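Local coordinates for DNA repair and telomere maintenance protein nbs1 (Schizosaccharomyces pombe, PDB 3HUF), which serves as the phosphoprotein-binding adaptor subunit of the MRN complex in DNA double-strand break repair, here as its N-terminal FHA-BRCT1-BRCT2 region, at residues A[55-61]-A[139-145]; A[148-153]-A[173-178]; A[112-116]-A[194-198]. All coordinates share one frame; numbering follows the deposited sequence.

Contact 1 of 3, residues A[55-61]-A[139-145]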
loop_
_atom_site.group_PDB
_atom_site.type_symbol
_atom_site.label_atom_id
_atom_site.label_comp_id
_atom_site.label_asym_id
_atom_site.label_seq_id
_atom_site.Cartn_x
_atom_site.Cartn_y
_atom_site.Cartn_z
ATOM N N PRO A 55 13.387 -3.014 -0.511
ATOM C CA PRO A 55 12.985 -1.631 -0.864
ATOM C C PRO A 55 13.745 -0.505 -0.146
ATOM O O PRO A 55 14.315 -0.732 0.913
ATOM C CB PRO A 55 11.497 -1.601 -0.495
ATOM C CG PRO A 55 11.347 -2.659 0.580
ATOM C CD PRO A 55 12.358 -3.724 0.276
ATOM N N SER A 56 13.775 0.696 -0.730
ATOM C CA SER A 56 14.328 1.853 -0.023
ATOM C C SER A 56 13.184 2.672 0.549
ATOM O O SER A 56 12.028 2.469 0.176
ATOM C CB SER A 56 15.202 2.737 -0.923
ATOM O OG SER A 56 15.778 2.004 -1.997
ATOM N N GLU A 57 13.521 3.600 1.436
ATOM C CA GLU A 57 12.526 4.436 2.099
ATOM C C GLU A 57 11.751 5.280 1.084
ATOM O O GLU A 57 10.547 5.442 1.202
ATOM C CB GLU A 57 13.173 5.314 3.181
ATOM C CG GLU A 57 12.150 5.905 4.183
ATOM C CD GLU A 57 11.033 4.902 4.587
ATOM O OE1 GLU A 57 11.357 3.884 5.248
ATOM O OE2 GLU A 57 9.844 5.132 4.263
ATOM N N LYS A 58 12.457 5.753 0.061
ATOM C CA LYS A 58 11.852 6.517 -1.021
ATOM C C LYS A 58 10.708 5.843 -1.727
ATOM O O LYS A 58 9.775 6.521 -2.147
ATOM C CB LYS A 58 12.914 6.966 -2.022
ATOM C CG LYS A 58 13.485 5.898 -2.910
ATOM C CD LYS A 58 14.729 6.426 -3.600
ATOM C CE LYS A 58 15.338 5.370 -4.471
ATOM N NZ LYS A 58 16.731 5.746 -4.824
ATOM N N ASP A 59 10.760 4.512 -1.836
ATOM C CA ASP A 59 9.752 3.745 -2.564
ATOM C C ASP A 59 8.425 3.752 -1.823
ATOM O O ASP A 59 7.365 3.576 -2.445
ATOM C CB ASP A 59 10.214 2.298 -2.751
ATOM C CG ASP A 59 11.508 2.190 -3.586
ATOM O OD1 ASP A 59 11.675 2.952 -4.558
ATOM O OD2 ASP A 59 12.362 1.342 -3.259
ATOM N N TYR A 60 8.480 3.923 -0.500
ATOM C CA TYR A 60 7.241 4.049 0.322
ATOM C C TYR A 60 6.468 5.305 -0.111
ATOM O O TYR A 60 5.246 5.310 -0.132
ATOM C CB TYR A 60 7.569 4.105 1.819
ATOM C CG TYR A 60 6.418 4.624 2.700
ATOM C CD1 TYR A 60 5.307 3.831 2.980
ATOM C CD2 TYR A 60 6.456 5.919 3.234
ATOM C CE1 TYR A 60 4.252 4.317 3.766
ATOM C CE2 TYR A 60 5.419 6.414 4.007
ATOM C CZ TYR A 60 4.326 5.620 4.268
ATOM O OH TYR A 60 3.321 6.125 5.035
ATOM N N PHE A 61 7.201 6.354 -0.496
ATOM C CA PHE A 61 6.584 7.593 -0.955
ATOM C C PHE A 61 6.260 7.653 -2.451
ATOM O O PHE A 61 5.264 8.272 -2.836
ATOM C CB PHE A 61 7.476 8.781 -0.586
ATOM C CG PHE A 61 7.609 8.981 0.879
ATOM C CD1 PHE A 61 8.721 8.517 1.568
ATOM C CD2 PHE A 61 6.600 9.599 1.589
ATOM C CE1 PHE A 61 8.837 8.719 2.943
ATOM C CE2 PHE A 61 6.709 9.797 2.947
ATOM C CZ PHE A 61 7.831 9.362 3.623
ATOM N N PRO A 139 7.506 -1.680 1.153
ATOM C CA PRO A 139 7.973 -0.436 1.784
ATOM C C PRO A 139 7.029 -0.001 2.904
ATOM O O PRO A 139 5.812 -0.264 2.850
ATOM C CB PRO A 139 7.971 0.587 0.639
ATOM C CG PRO A 139 7.889 -0.233 -0.642
ATOM C CD PRO A 139 7.102 -1.468 -0.254
ATOM N N THR A 140 7.606 0.637 3.919
ATOM C CA THR A 140 6.878 1.052 5.109
ATOM C C THR A 140 7.340 2.448 5.500
ATOM O O THR A 140 8.426 2.895 5.077
ATOM C CB THR A 140 7.184 0.129 6.277
ATOM O OG1 THR A 140 8.608 -0.015 6.382
ATOM C CG2 THR A 140 6.573 -1.250 6.073
ATOM N N GLY A 141 6.540 3.119 6.329
ATOM C CA GLY A 141 6.866 4.456 6.803
ATOM C C GLY A 141 5.855 4.954 7.810
ATOM O O GLY A 141 4.872 4.268 8.112
ATOM N N LEU A 142 6.093 6.165 8.298
ATOM C CA LEU A 142 5.294 6.781 9.336
ATOM C C LEU A 142 4.514 7.965 8.759
ATOM O O LEU A 142 3.337 8.132 9.028
ATOM C CB LEU A 142 6.226 7.287 10.452
ATOM C CG LEU A 142 5.892 6.981 11.918
ATOM C CD1 LEU A 142 4.831 7.915 12.516
ATOM C CD2 LEU A 142 5.497 5.504 12.113
ATOM N N ARG A 143 5.191 8.756 7.935
ATOM C CA ARG A 143 4.632 10.000 7.387
ATOM C C ARG A 143 3.641 9.702 6.280
ATOM O O ARG A 143 3.607 8.594 5.737
ATOM C CB ARG A 143 5.743 10.907 6.845
ATOM C CG ARG A 143 6.803 11.261 7.860
ATOM C CD ARG A 143 6.247 12.158 8.914
ATOM N NE ARG A 143 6.741 11.821 10.251
ATOM C CZ ARG A 143 5.961 11.595 11.305
ATOM N NH1 ARG A 143 4.637 11.671 11.192
ATOM N NH2 ARG A 143 6.505 11.301 12.477
ATOM N N ASP A 144 2.844 10.697 5.938
ATOM C CA ASP A 144 1.852 10.513 4.902
ATOM C C ASP A 144 2.494 10.275 3.539
ATOM O O ASP A 144 3.496 10.881 3.219
ATOM C CB ASP A 144 0.956 11.750 4.801
ATOM C CG ASP A 144 -0.189 11.522 3.872
ATOM O OD1 ASP A 144 -1.052 10.673 4.204
ATOM O OD2 ASP A 144 -0.193 12.122 2.792
ATOM N N SER A 145 1.893 9.404 2.739
ATOM C CA SER A 145 2.375 9.133 1.383
ATOM C C SER A 145 1.180 8.900 0.461
ATOM O O SER A 145 0.183 8.318 0.870
ATOM C CB SER A 145 3.292 7.897 1.387
ATOM O OG SER A 145 3.330 7.230 0.120
HETATM O O HOH W 1 10.561 1.894 7.175
HETATM O O HOH W 2 10.633 1.258 3.114
#

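Contact 2 of 3, residues A[148-153]-A[173-178]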
loop_
_atom_site.group_PDB
_atom_site.type_symbol
_atom_site.label_atom_id
_atom_site.label_comp_id
_atom_site.label_asym_id
_atom_site.label_seq_id
_atom_site.Cartn_x
_atom_site.Cartn_y
_atom_site.Cartn_z
ATOM N N THR A 148 0.760 4.882 -0.233
ATOM C CA THR A 148 0.242 4.005 0.835
ATOM C C THR A 148 -0.992 3.273 0.352
ATOM O O THR A 148 -1.918 3.902 -0.182
ATOM C CB THR A 148 -0.174 4.826 2.066
ATOM O OG1 THR A 148 0.978 5.439 2.629
ATOM C CG2 THR A 148 -0.811 3.940 3.135
ATOM N N THR A 149 -0.979 1.945 0.504
ATOM C CA THR A 149 -2.161 1.128 0.255
ATOM C C THR A 149 -2.813 0.639 1.559
ATOM O O THR A 149 -4.011 0.389 1.592
ATOM C CB THR A 149 -1.833 -0.108 -0.631
ATOM O OG1 THR A 149 -0.782 -0.856 -0.014
ATOM C CG2 THR A 149 -1.371 0.321 -2.026
ATOM N N HIS A 150 -2.018 0.482 2.629
ATOM C CA HIS A 150 -2.543 -0.062 3.894
ATOM C C HIS A 150 -2.015 0.744 5.039
ATOM O O HIS A 150 -0.892 1.261 4.972
ATOM C CB HIS A 150 -2.125 -1.517 4.085
ATOM C CG HIS A 150 -2.693 -2.447 3.061
ATOM N ND1 HIS A 150 -2.210 -2.518 1.770
ATOM C CD2 HIS A 150 -3.697 -3.354 3.140
ATOM C CE1 HIS A 150 -2.900 -3.420 1.090
ATOM N NE2 HIS A 150 -3.795 -3.957 1.904
ATOM N N PHE A 151 -2.818 0.834 6.099
ATOM C CA PHE A 151 -2.482 1.636 7.256
ATOM C C PHE A 151 -2.662 0.797 8.496
ATOM O O PHE A 151 -3.746 0.275 8.714
ATOM C CB PHE A 151 -3.394 2.870 7.339
ATOM C CG PHE A 151 -3.115 3.751 8.533
ATOM C CD1 PHE A 151 -2.187 4.769 8.450
ATOM C CD2 PHE A 151 -3.781 3.544 9.753
ATOM C CE1 PHE A 151 -1.919 5.581 9.551
ATOM C CE2 PHE A 151 -3.521 4.349 10.857
ATOM C CZ PHE A 151 -2.595 5.373 10.756
ATOM N N VAL A 152 -1.603 0.682 9.302
ATOM C CA VAL A 152 -1.663 -0.083 10.543
ATOM C C VAL A 152 -2.012 0.807 11.710
ATOM O O VAL A 152 -1.174 1.593 12.144
ATOM C CB VAL A 152 -0.307 -0.737 10.896
ATOM C CG1 VAL A 152 -0.479 -1.689 12.095
ATOM C CG2 VAL A 152 0.273 -1.459 9.679
ATOM N N MET A 153 -3.229 0.679 12.229
ATOM C CA MET A 153 -3.622 1.435 13.422
ATOM C C MET A 153 -3.039 0.769 14.646
ATOM O O MET A 153 -2.843 -0.455 14.639
ATOM C CB MET A 153 -5.143 1.497 13.553
ATOM C CG MET A 153 -5.820 0.174 13.343
ATOM S SD MET A 153 -7.511 0.030 13.956
ATOM C CE MET A 153 -8.235 1.561 13.527
ATOM N N THR A 173 -8.013 4.127 2.211
ATOM C CA THR A 173 -6.921 3.215 2.485
ATOM C C THR A 173 -7.495 2.028 3.262
ATOM O O THR A 173 -8.487 2.174 3.970
ATOM C CB THR A 173 -5.849 3.931 3.296
ATOM O OG1 THR A 173 -5.470 5.114 2.592
ATOM C CG2 THR A 173 -4.620 3.070 3.495
ATOM N N VAL A 174 -6.896 0.853 3.083
ATOM C CA VAL A 174 -7.271 -0.347 3.822
ATOM C C VAL A 174 -6.633 -0.292 5.218
ATOM O O VAL A 174 -5.428 -0.173 5.361
ATOM C CB VAL A 174 -6.822 -1.628 3.057
ATOM C CG1 VAL A 174 -7.217 -2.895 3.822
ATOM C CG2 VAL A 174 -7.419 -1.650 1.654
ATOM N N ILE A 175 -7.457 -0.365 6.262
ATOM C CA ILE A 175 -6.936 -0.264 7.612
ATOM C C ILE A 175 -6.705 -1.654 8.175
ATOM O O ILE A 175 -7.577 -2.504 8.158
ATOM C CB ILE A 175 -7.861 0.594 8.514
ATOM C CG1 ILE A 175 -7.893 2.046 7.998
ATOM C CG2 ILE A 175 -7.413 0.519 9.992
ATOM C CD1 ILE A 175 -8.950 2.872 8.670
ATOM N N ILE A 176 -5.496 -1.907 8.644
ATOM C CA ILE A 176 -5.201 -3.223 9.168
ATOM C C ILE A 176 -4.709 -3.084 10.594
ATOM O O ILE A 176 -4.577 -1.965 11.108
ATOM C CB ILE A 176 -4.143 -3.942 8.292
ATOM C CG1 ILE A 176 -2.908 -3.051 8.108
ATOM C CG2 ILE A 176 -4.757 -4.343 6.951
ATOM C CD1 ILE A 176 -1.801 -3.691 7.293
ATOM N N ASP A 177 -4.421 -4.215 11.219
ATOM C CA ASP A 177 -3.789 -4.188 12.513
ATOM C C ASP A 177 -2.764 -5.292 12.669
ATOM O O ASP A 177 -2.446 -6.003 11.718
ATOM C CB ASP A 177 -4.823 -4.191 13.656
ATOM C CG ASP A 177 -5.679 -5.455 13.708
ATOM O OD1 ASP A 177 -6.659 -5.427 14.464
ATOM O OD2 ASP A 177 -5.400 -6.482 13.044
ATOM N N ASP A 178 -2.252 -5.375 13.895
ATOM C CA ASP A 178 -1.324 -6.380 14.399
ATOM C C ASP A 178 -1.596 -7.808 13.922
ATOM O O ASP A 178 -0.674 -8.524 13.542
ATOM C CB ASP A 178 -1.460 -6.349 15.931
ATOM C CG ASP A 178 -0.230 -6.814 16.632
ATOM O OD1 ASP A 178 0.662 -5.963 16.849
ATOM O OD2 ASP A 178 -0.173 -8.018 16.995
HETATM O O HOH W 3 -2.407 -2.948 15.675
#

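Contact 3 of 3, residues A[112-116]-A[194-198]. With SCN (thiocyanate ion), chain E.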
loop_
_atom_site.group_PDB
_atom_site.type_symbol
_atom_site.label_atom_id
_atom_site.label_comp_id
_atom_site.label_asym_id
_atom_site.label_seq_id
_atom_site.Cartn_x
_atom_site.Cartn_y
_atom_site.Cartn_z
ATOM N N TYR A 112 5.295 -8.386 -12.905
ATOM C CA TYR A 112 4.604 -7.134 -12.683
ATOM C C TYR A 112 4.593 -6.814 -11.200
ATOM O O TYR A 112 4.588 -7.696 -10.351
ATOM C CB TYR A 112 3.181 -7.113 -13.239
ATOM C CG TYR A 112 2.341 -8.314 -12.872
ATOM C CD1 TYR A 112 1.439 -8.260 -11.790
ATOM C CD2 TYR A 112 2.451 -9.510 -13.583
ATOM C CE1 TYR A 112 0.662 -9.372 -11.428
ATOM C CE2 TYR A 112 1.691 -10.632 -13.219
ATOM C CZ TYR A 112 0.787 -10.549 -12.150
ATOM O OH TYR A 112 0.026 -11.650 -11.806
ATOM N N TRP A 113 4.609 -5.523 -10.919
ATOM C CA TRP A 113 4.624 -5.043 -9.558
ATOM C C TRP A 113 3.189 -4.745 -9.153
ATOM O O TRP A 113 2.475 -4.058 -9.885
ATOM C CB TRP A 113 5.492 -3.774 -9.502
ATOM C CG TRP A 113 5.510 -3.082 -8.173
ATOM C CD1 TRP A 113 4.808 -1.963 -7.813
ATOM C CD2 TRP A 113 6.299 -3.449 -7.036
ATOM N NE1 TRP A 113 5.098 -1.626 -6.510
ATOM C CE2 TRP A 113 6.025 -2.507 -6.015
ATOM C CE3 TRP A 113 7.216 -4.477 -6.783
ATOM C CZ2 TRP A 113 6.641 -2.562 -4.758
ATOM C CZ3 TRP A 113 7.821 -4.546 -5.516
ATOM C CH2 TRP A 113 7.530 -3.588 -4.520
ATOM N N ARG A 114 2.767 -5.283 -8.015
ATOM C CA ARG A 114 1.507 -4.897 -7.406
ATOM C C ARG A 114 1.826 -3.890 -6.298
ATOM O O ARG A 114 2.691 -4.157 -5.471
ATOM C CB ARG A 114 0.808 -6.128 -6.806
ATOM C CG ARG A 114 -0.624 -5.889 -6.297
ATOM C CD ARG A 114 -1.420 -7.228 -6.006
ATOM N NE ARG A 114 -1.758 -8.033 -7.193
ATOM C CZ ARG A 114 -2.706 -7.722 -8.079
ATOM N NH1 ARG A 114 -3.413 -6.595 -7.944
ATOM N NH2 ARG A 114 -2.939 -8.523 -9.122
ATOM N N SER A 115 1.125 -2.754 -6.291
ATOM C CA SER A 115 1.287 -1.716 -5.264
ATOM C C SER A 115 0.962 -2.219 -3.881
ATOM O O SER A 115 -0.080 -2.832 -3.660
ATOM C CB SER A 115 0.367 -0.529 -5.549
ATOM O OG SER A 115 0.814 0.179 -6.680
ATOM N N MET A 116 1.859 -1.952 -2.943
ATOM C CA MET A 116 1.632 -2.297 -1.551
ATOM C C MET A 116 2.691 -1.583 -0.749
ATOM O O MET A 116 3.880 -1.930 -0.828
ATOM C CB MET A 116 1.715 -3.803 -1.321
ATOM C CG MET A 116 1.142 -4.232 0.014
ATOM S SD MET A 116 1.218 -6.018 0.280
ATOM C CE MET A 116 0.211 -6.067 1.767
ATOM N N ASP A 194 -0.068 -14.956 -6.973
ATOM C CA ASP A 194 -0.504 -13.573 -7.057
ATOM C C ASP A 194 -1.716 -13.293 -6.161
ATOM O O ASP A 194 -2.641 -14.085 -6.098
ATOM C CB ASP A 194 -0.891 -13.318 -8.517
ATOM C CG ASP A 194 -1.231 -11.867 -8.820
ATOM O OD1 ASP A 194 -0.989 -10.980 -8.001
ATOM O OD2 ASP A 194 -1.747 -11.623 -9.922
ATOM N N ALA A 195 -1.688 -12.160 -5.478
ATOM C CA ALA A 195 -2.811 -11.683 -4.674
ATOM C C ALA A 195 -3.100 -12.501 -3.420
ATOM O O ALA A 195 -4.158 -12.353 -2.828
ATOM C CB ALA A 195 -4.067 -11.528 -5.518
ATOM N N SER A 196 -2.162 -13.354 -3.014
ATOM C CA SER A 196 -2.371 -14.219 -1.840
ATOM C C SER A 196 -2.557 -13.534 -0.479
ATOM O O SER A 196 -3.211 -14.087 0.392
ATOM C CB SER A 196 -1.217 -15.193 -1.695
ATOM O OG SER A 196 -1.430 -16.289 -2.516
ATOM N N LEU A 197 -1.960 -12.371 -0.294
ATOM C CA LEU A 197 -1.963 -11.673 0.997
ATOM C C LEU A 197 -2.977 -10.523 1.075
ATOM O O LEU A 197 -3.255 -10.007 2.162
ATOM C CB LEU A 197 -0.546 -11.141 1.313
ATOM C CG LEU A 197 0.628 -12.122 1.098
ATOM C CD1 LEU A 197 2.003 -11.436 1.192
ATOM C CD2 LEU A 197 0.531 -13.300 2.041
ATOM N N MET A 198 -3.523 -10.131 -0.075
ATOM C CA MET A 198 -4.383 -8.948 -0.184
ATOM C C MET A 198 -5.798 -9.093 0.347
ATOM O O MET A 198 -6.281 -8.171 1.013
ATOM C CB MET A 198 -4.493 -8.443 -1.638
ATOM C CG MET A 198 -3.258 -7.912 -2.275
ATOM S SD MET A 198 -2.294 -6.759 -1.282
ATOM C CE MET A 198 -1.478 -5.840 -2.593
HETATM S S SCN E . 0.714 -9.675 -4.572
HETATM C C SCN E . 0.057 -9.997 -2.974
HETATM N N SCN E . -0.526 -10.444 -2.045
#

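Contact 1 of 3, residues A[55-61]-A[139-145]
Pro55 opens the contact by laying CB against CG of Pro139, 3.9 Å away, an apolar touch between two proline rings. Just beyond, Glu57 bends back at chi2 (40°) and brings its carboxylate to the start of strand 140-141, where OE2 lies 2.8 Å from Thr140 O. A water links its OE1 to Thr140 OG1. Asp59 rests CB on Pro139 CG while its carboxylate turns back to accept the backbone N-H of Ser56.

Tyr60 makes the largest single contribution to the interface. With CG anti to the backbone N (chi1 164°), its ring slides between the two arms of 139-145. Gly141 CA sits over one face, 3.7 Å from the ring centroid, and Ser145 CB over the other, both as CH-pi contacts. At the far edge the hydroxyl donates to Arg143 O (2.6 Å), the C=O pointing almost straight at it, and the backbone carbonyl oxygen of Tyr60 accepts from Ser145 OG (2.7 Å). Replacing Tyr60 by an alanine would probably leave Arg143 O without this donor and open a gap between Gly141 and Ser145. Phe61 then turns its ring edge to Asp144 O, with CE2 3.4 Å from that oxygen.

The helix after FHA strand 48-52 is thus joined to the first BRCT domain chiefly by one sandwiched aromatic residue, hydrogen-bonded through hydroxyl and backbone carbonyl, with proline and Phe61 packing beside it.

Contact 2 of 3, residues A[148-153]-A[173-178]
Phe151 is tied to the neighbouring strand through both of its backbone polar atoms: its N donates to Val174 O (2.9 Å) and its O accepts from Ile176 N (2.8 Å), the straighter of the two at 170°. The pattern continues outward, from Val174 N to Thr149 O at one end and from Met153 N to Ile176 O (3.2 Å) at the other. Val174 O and Ile176 O also receive CA-H contacts from His150 and Val152. On the other side His150 is hydrogen-bonded to the backbone of Cys117 and Gln119, and Val152 to that of Gln119. Past the last bond, a water donates to Met153 O and accepts from Asp178 N, while the Asp177 carboxylate caps the helix that follows and bonds Ser179.

Among the side chains, Thr149 OG1, also bonded to Cys117 N, shares a hydrogen bond with His150 ND1 (2.8 Å) that fixes the imidazole's turn, leaving CD2 against Val174 CB at 3.6 Å. Ile176 swings CG1 between its backbone N and carbonyl carbon (chi1 53°), which carries CD1 to Val152 CG2. Met153 crosses Ile175, which points to the opposite face, at about a right angle.

These parallel neighbours, joined through helix 163-170, form a beta-alpha-beta unit of the four-stranded parallel sheet at the centre of the BRCT fold.

Contact 3 of 3, residues A[112-116]-A[194-198]
Charge and hydrogen bonding meet at Asp194, whose carboxylate is held by two side chains of 112-116. Tyr112 OH donates to Asp194 OD2 at 2.6 Å, coming from well above the carboxylate plane, with the ring turned 68° against it. Arg114 supplies the salt bridge: NE donates to the syn lone pair of Asp194 OD1 at 3.2 Å, and OD1 lies only 9° out of the guanidinium plane. NH2 adds weak bonds to both carboxylate oxygens, so the two flat groups meet nearly coplanar. The bend of the arginine at chi3 (-68°) turns its end toward the acid. Sharing the negative charge among three donor atoms would be expected to stabilise the ionised carboxylate. The backbone N of Asp194 donates to Ser15 OG.

Strand 109-113, to which Tyr112 belongs, is part of the antiparallel six-stranded sheet of the FHA beta sandwich, and the chain passes from it into the first BRCT domain through 114-116. The segment 194-198 leads into helix 198-209, so the contact joins the loop between helix 178-184 and helix 198-209 to the end of FHA strand 109-113 and the residues that follow it.

Van der Waals packing is carried by Met198. Its CE lies 3.7 Å from Arg114 CD and 3.5 Å from Ser115 O, and its SD meets Met116 SD at 3.9 Å as the two methionines run past each other in opposite directions.

A thiocyanate ion, probably from the crystallisation liquor, lies between the segments. Its nitrogen accepts from Leu197 N (3.0 Å), and its sulfur rests 3.5 Å from Arg114 CD.

From the N terminus, helix 57-62 of the FHA part comes first and waits for its partner, which arrives 78 residues later when 139-145 closes contact 1. Before that, 112-116 runs off the end of FHA strand 109-113, and its own partner, 194-198, comes only after 139-145; contacts 1 and 3 therefore cross. Contact 2 opens after contact 1 has closed and lies wholly inside the loop of contact 3. Contact 1 joins the FHA part to the first BRCT domain, contact 3 joins the end of the FHA sheet to the loop before helix 198-209, which packs against the BRCT sheet, and contact 2 is internal to that sheet. All three adjoin: Tyr60 touches Thr148, Pro139 Met116, and His150 both Met116 and Met198.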